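PDB 5BPZ: Anapc5 protein from Xenopus laevis, which is a subunit of the anaphase-promoting complex, a ubiquitin ligase of the cell cycle, and probably acts as part of its scaffold. Local coordinates for residues Y33-L38 with Q108-L113; P64-P69 with S128-F133. One frame throughout, in Å; residues are numbered along the deposited sequence.

Interaction 1: Y33-L38 with Q108-L113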
loop_
_atom_site.group_PDB
_atom_site.type_symbol
_atom_site.label_atom_id
_atom_site.label_comp_id
_atom_site.label_asym_id
_atom_site.label_seq_id
_atom_site.Cartn_x
_atom_site.Cartn_y
_atom_site.Cartn_z
ATOM N N TYR A 33 3.049 -6.407 -2.121
ATOM C CA TYR A 33 3.979 -5.318 -1.795
ATOM C C TYR A 33 3.457 -3.989 -2.381
ATOM O O TYR A 33 3.486 -2.959 -1.697
ATOM C CB TYR A 33 5.402 -5.601 -2.329
ATOM C CG TYR A 33 6.284 -4.371 -2.320
ATOM C CD1 TYR A 33 6.831 -3.889 -1.132
ATOM C CD2 TYR A 33 6.523 -3.652 -3.487
ATOM C CE1 TYR A 33 7.603 -2.733 -1.111
ATOM C CE2 TYR A 33 7.291 -2.486 -3.475
ATOM C CZ TYR A 33 7.842 -2.041 -2.285
ATOM O OH TYR A 33 8.598 -0.898 -2.256
ATOM N N LYS A 34 3.010 -4.023 -3.658
ATOM C CA LYS A 34 2.489 -2.854 -4.381
ATOM C C LYS A 34 1.235 -2.315 -3.692
ATOM O O LYS A 34 1.081 -1.102 -3.605
ATOM C CB LYS A 34 2.194 -3.189 -5.855
ATOM C CG LYS A 34 3.423 -3.570 -6.680
ATOM C CD LYS A 34 4.028 -2.398 -7.436
ATOM C CE LYS A 34 4.718 -2.824 -8.714
ATOM N NZ LYS A 34 5.945 -3.624 -8.463
ATOM N N ILE A 35 0.373 -3.218 -3.162
ATOM C CA ILE A 35 -0.852 -2.897 -2.406
ATOM C C ILE A 35 -0.459 -2.153 -1.126
ATOM O O ILE A 35 -1.048 -1.121 -0.790
ATOM C CB ILE A 35 -1.669 -4.189 -2.111
ATOM C CG1 ILE A 35 -2.304 -4.750 -3.413
ATOM C CG2 ILE A 35 -2.741 -3.946 -1.042
ATOM C CD1 ILE A 35 -2.860 -6.248 -3.300
ATOM N N SER A 36 0.577 -2.659 -0.452
ATOM C CA SER A 36 1.133 -2.090 0.774
ATOM C C SER A 36 1.682 -0.672 0.541
ATOM O O SER A 36 1.536 0.201 1.394
ATOM C CB SER A 36 2.193 -3.030 1.329
ATOM O OG SER A 36 1.619 -4.311 1.543
ATOM N N VAL A 37 2.248 -0.432 -0.647
ATOM C CA VAL A 37 2.746 0.886 -1.059
ATOM C C VAL A 37 1.551 1.839 -1.285
ATOM O O VAL A 37 1.598 2.992 -0.853
ATOM C CB VAL A 37 3.708 0.800 -2.266
ATOM C CG1 VAL A 37 4.079 2.191 -2.774
ATOM C CG2 VAL A 37 4.970 0.024 -1.885
ATOM N N LEU A 38 0.463 1.330 -1.889
ATOM C CA LEU A 38 -0.775 2.090 -2.089
ATOM C C LEU A 38 -1.365 2.478 -0.736
ATOM O O LEU A 38 -1.754 3.625 -0.566
ATOM C CB LEU A 38 -1.802 1.297 -2.926
ATOM C CG LEU A 38 -1.440 1.019 -4.389
ATOM C CD1 LEU A 38 -2.419 0.038 -5.002
ATOM C CD2 LEU A 38 -1.386 2.323 -5.231
ATOM N N GLN A 108 -12.745 -3.079 -1.897
ATOM C CA GLN A 108 -13.212 -1.824 -1.308
ATOM C C GLN A 108 -12.047 -0.844 -1.128
ATOM O O GLN A 108 -12.253 0.358 -1.258
ATOM C CB GLN A 108 -13.922 -2.082 0.027
ATOM C CG GLN A 108 -14.742 -0.899 0.543
ATOM C CD GLN A 108 -15.313 -1.145 1.918
ATOM O OE1 GLN A 108 -14.888 -2.050 2.651
ATOM N NE2 GLN A 108 -16.283 -0.330 2.306
ATOM N N PHE A 109 -10.832 -1.353 -0.833
ATOM C CA PHE A 109 -9.640 -0.507 -0.704
ATOM C C PHE A 109 -9.324 0.142 -2.057
ATOM O O PHE A 109 -9.024 1.335 -2.106
ATOM C CB PHE A 109 -8.416 -1.286 -0.164
ATOM C CG PHE A 109 -7.108 -0.527 -0.328
ATOM C CD1 PHE A 109 -6.833 0.595 0.447
ATOM C CD2 PHE A 109 -6.192 -0.892 -1.309
ATOM C CE1 PHE A 109 -5.653 1.323 0.260
ATOM C CE2 PHE A 109 -5.009 -0.166 -1.491
ATOM C CZ PHE A 109 -4.750 0.938 -0.705
ATOM N N PHE A 110 -9.387 -0.654 -3.141
ATOM C CA PHE A 110 -9.134 -0.201 -4.508
ATOM C C PHE A 110 -10.158 0.831 -4.979
ATOM O O PHE A 110 -9.763 1.808 -5.619
ATOM C CB PHE A 110 -9.032 -1.393 -5.478
ATOM C CG PHE A 110 -7.649 -2.003 -5.521
ATOM C CD1 PHE A 110 -6.643 -1.435 -6.294
ATOM C CD2 PHE A 110 -7.348 -3.138 -4.778
ATOM C CE1 PHE A 110 -5.360 -1.991 -6.323
ATOM C CE2 PHE A 110 -6.068 -3.701 -4.815
ATOM C CZ PHE A 110 -5.082 -3.120 -5.581
ATOM N N ASP A 111 -11.455 0.635 -4.630
ATOM C CA ASP A 111 -12.558 1.548 -4.970
ATOM C C ASP A 111 -12.359 2.901 -4.275
ATOM O O ASP A 111 -12.394 3.940 -4.936
ATOM C CB ASP A 111 -13.929 0.949 -4.565
ATOM C CG ASP A 111 -14.405 -0.285 -5.324
ATOM O OD1 ASP A 111 -13.653 -0.782 -6.192
ATOM O OD2 ASP A 111 -15.517 -0.772 -5.023
ATOM N N ASP A 112 -12.133 2.874 -2.943
ATOM C CA ASP A 112 -11.907 4.059 -2.108
ATOM C C ASP A 112 -10.650 4.831 -2.510
ATOM O O ASP A 112 -10.669 6.059 -2.493
ATOM C CB ASP A 112 -11.858 3.675 -0.614
ATOM C CG ASP A 112 -13.183 3.216 -0.017
ATOM O OD1 ASP A 112 -14.235 3.400 -0.674
ATOM O OD2 ASP A 112 -13.169 2.678 1.111
ATOM N N LEU A 113 -9.573 4.112 -2.884
ATOM C CA LEU A 113 -8.299 4.691 -3.323
ATOM C C LEU A 113 -8.459 5.432 -4.657
ATOM O O LEU A 113 -7.859 6.496 -4.834
ATOM C CB LEU A 113 -7.233 3.591 -3.442
ATOM C CG LEU A 113 -5.798 4.000 -3.750
ATOM C CD1 LEU A 113 -5.088 4.557 -2.514
ATOM C CD2 LEU A 113 -5.030 2.835 -4.275
#
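Leu38 reaches across from helix 32-46 and overlaps three side chains of helix 103-114 at once. Its CB lies at the edge of the Phe109 ring, near the ring plane and 3.7 Å from Phe109 CZ, while its two methyls go elsewhere: Leu38 CD1 comes to 3.8 Å from Phe110 CE1, and Leu38 CD2 meets Leu113 CD2 at 3.8 Å. A branched leucine suits this place because its fork can touch two neighbours while CB serves a third. Phe109 and Leu113, one helical turn apart, both point at the partner helix from the backbone; with CG anti to N (chi1 167° and -174°), the ring edge reaches Leu38 CB and Leu113 CD2 reaches Leu38 CD2. Phe110 starts along the flank of its helix, yet its long flat ring brings CZ to within 3.9 Å of Ile35 CG1, the two side chains crossing at about a right angle. Ile35, one turn before Leu38, adds a second apolar contact to Phe110; it also touches Leu152 and Leu156 of helix 146-164. The ring of Phe110 is further held by a stack with Tyr141 of helix 129-142. Between the short segments the axes stay 11.8 Å apart and cross at 43°, a wide spacing that the two large phenylalanines bridge, and all five touching residues are buried. The side chains that meet are all apolar, whereas Asp111 and Asp112 lie exposed, without contact to 33-38. Such packing of aliphatic and aromatic side chains between inclined helices, distant in sequence, is characteristic of the hydrophobic core of an all-helical domain, here the Apc5 N-terminal domain.

Interaction 2: P64-P69 with S128-F133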
loop_
_atom_site.group_PDB
_atom_site.type_symbol
_atom_site.label_atom_id
_atom_site.label_comp_id
_atom_site.label_asym_id
_atom_site.label_seq_id
_atom_site.Cartn_x
_atom_site.Cartn_y
_atom_site.Cartn_z
ATOM N N PRO A 64 11.658 5.956 -4.110
ATOM C CA PRO A 64 12.308 4.659 -4.426
ATOM C C PRO A 64 11.476 3.393 -4.149
ATOM O O PRO A 64 11.763 2.358 -4.738
ATOM C CB PRO A 64 13.576 4.682 -3.564
ATOM C CG PRO A 64 13.835 6.126 -3.311
ATOM C CD PRO A 64 12.482 6.724 -3.153
ATOM N N LEU A 65 10.466 3.469 -3.259
ATOM C CA LEU A 65 9.570 2.357 -2.928
ATOM C C LEU A 65 8.612 2.037 -4.089
ATOM O O LEU A 65 8.205 0.888 -4.258
ATOM C CB LEU A 65 8.758 2.653 -1.660
ATOM C CG LEU A 65 9.529 2.741 -0.335
ATOM C CD1 LEU A 65 8.599 3.130 0.807
ATOM C CD2 LEU A 65 10.250 1.419 0.002
ATOM N N LEU A 66 8.261 3.065 -4.876
ATOM C CA LEU A 66 7.353 2.986 -6.015
ATOM C C LEU A 66 8.085 2.450 -7.243
ATOM O O LEU A 66 7.483 1.796 -8.095
ATOM C CB LEU A 66 6.813 4.397 -6.314
ATOM C CG LEU A 66 5.577 4.891 -5.547
ATOM C CD1 LEU A 66 5.854 5.105 -4.056
ATOM C CD2 LEU A 66 5.115 6.205 -6.109
ATOM N N GLN A 67 9.389 2.728 -7.315
ATOM C CA GLN A 67 10.275 2.379 -8.422
ATOM C C GLN A 67 11.090 1.088 -8.220
ATOM O O GLN A 67 11.488 0.460 -9.200
ATOM C CB GLN A 67 11.217 3.566 -8.712
ATOM C CG GLN A 67 10.481 4.847 -9.109
ATOM C CD GLN A 67 11.382 6.056 -9.127
ATOM O OE1 GLN A 67 11.424 6.842 -8.173
ATOM N NE2 GLN A 67 12.100 6.250 -10.227
ATOM N N GLY A 68 11.344 0.726 -6.967
ATOM C CA GLY A 68 12.172 -0.421 -6.612
ATOM C C GLY A 68 11.530 -1.791 -6.719
ATOM O O GLY A 68 10.362 -1.910 -7.109
ATOM N N PRO A 69 12.287 -2.861 -6.377
ATOM C CA PRO A 69 11.704 -4.213 -6.435
ATOM C C PRO A 69 10.866 -4.521 -5.197
ATOM O O PRO A 69 10.903 -3.767 -4.225
ATOM C CB PRO A 69 12.924 -5.132 -6.553
ATOM C CG PRO A 69 14.086 -4.331 -6.058
ATOM C CD PRO A 69 13.678 -2.890 -5.876
ATOM N N SER A 128 3.035 13.001 -12.337
ATOM C CA SER A 128 3.769 12.616 -11.121
ATOM C C SER A 128 4.126 11.142 -11.080
ATOM O O SER A 128 3.442 10.330 -11.696
ATOM C CB SER A 128 2.948 12.957 -9.882
ATOM O OG SER A 128 2.854 14.361 -9.712
ATOM N N VAL A 129 5.187 10.797 -10.331
ATOM C CA VAL A 129 5.622 9.412 -10.138
ATOM C C VAL A 129 4.522 8.686 -9.333
ATOM O O VAL A 129 4.162 7.554 -9.677
ATOM C CB VAL A 129 7.028 9.314 -9.477
ATOM C CG1 VAL A 129 7.460 7.862 -9.293
ATOM C CG2 VAL A 129 8.074 10.077 -10.283
ATOM N N VAL A 130 3.946 9.379 -8.310
ATOM C CA VAL A 130 2.850 8.875 -7.465
ATOM C C VAL A 130 1.596 8.728 -8.326
ATOM O O VAL A 130 0.973 7.669 -8.306
ATOM C CB VAL A 130 2.610 9.749 -6.195
ATOM C CG1 VAL A 130 1.340 9.332 -5.453
ATOM C CG2 VAL A 130 3.812 9.698 -5.259
ATOM N N GLY A 131 1.280 9.770 -9.096
ATOM C CA GLY A 131 0.145 9.821 -10.012
ATOM C C GLY A 131 0.154 8.708 -11.037
ATOM O O GLY A 131 -0.861 8.036 -11.221
ATOM N N LEU A 132 1.318 8.476 -11.670
ATOM C CA LEU A 132 1.507 7.405 -12.651
ATOM C C LEU A 132 1.424 6.041 -11.986
ATOM O O LEU A 132 0.849 5.120 -12.572
ATOM C CB LEU A 132 2.822 7.557 -13.430
ATOM C CG LEU A 132 2.807 8.596 -14.543
ATOM C CD1 LEU A 132 4.201 9.126 -14.812
ATOM C CD2 LEU A 132 2.174 8.042 -15.820
ATOM N N PHE A 133 1.941 5.925 -10.746
ATOM C CA PHE A 133 1.892 4.694 -9.956
ATOM C C PHE A 133 0.447 4.346 -9.576
ATOM O O PHE A 133 0.060 3.185 -9.687
ATOM C CB PHE A 133 2.788 4.792 -8.702
ATOM C CG PHE A 133 2.901 3.510 -7.903
ATOM C CD1 PHE A 133 3.792 2.512 -8.281
ATOM C CD2 PHE A 133 2.101 3.294 -6.786
ATOM C CE1 PHE A 133 3.879 1.318 -7.558
ATOM C CE2 PHE A 133 2.189 2.099 -6.062
ATOM C CZ PHE A 133 3.078 1.121 -6.452
#
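With chi1 at -86°, Leu66 sets CG beside its backbone N and lays CD2 against helix 129-142, whereas Phe133 holds CG anti to its own N (chi1 -174°) and so places its ring beneath Leu66. Two helix ends pack here in an all-helical domain: the last turn of helix 52-67 meets the first turn of helix 129-142 near the surface. Leucine suits the place because its branch lets CD2 reach the backbone, 3.8 Å from Val130 CA, and touch Val130 CG2 and Phe133 CB, while CG sits over the ring. Val129 is a looser neighbour, its CG1 4.3 Å from Leu66 CD2; both valines also touch Leu63, one turn before Leu66 in helix 52-67. Beyond Leu66 the helix soon ends, Gly68 being the first residue to leave helical geometry. Phe133 also packs on Lys34 and Leu38 of helix 32-46, so an alanine here, lacking both the ring surface under Leu66 and these contacts, would probably loosen the join among three helices. The central detail is a CH-pi contact, Leu66 CG standing over one face of the Phe133 ring, 4.0 Å from its centroid and 17° off the ring normal.

Overall arrangement
Interactions 1 and 2 have centres about 14 Å apart and lie about 5 and 12 Å from the centre of the chain, one deep in the core, the other near the surface. Along the chain their segments alternate: 33-38, 64-69, 108-113, 128-133, so the two long-range closures interlock rather than nest. Helices 32-46 and 52-67 are consecutive, as are 103-114 and 129-142. The contacts also meet directly: Tyr33 OH probably hydrogen-bonds Leu65 O at 2.7 Å and Val37 packs on Leu66, with a second junction at Phe133. Helix 32-46 thus ties both contacts together, consistent with one compact helical domain and not two separable halves.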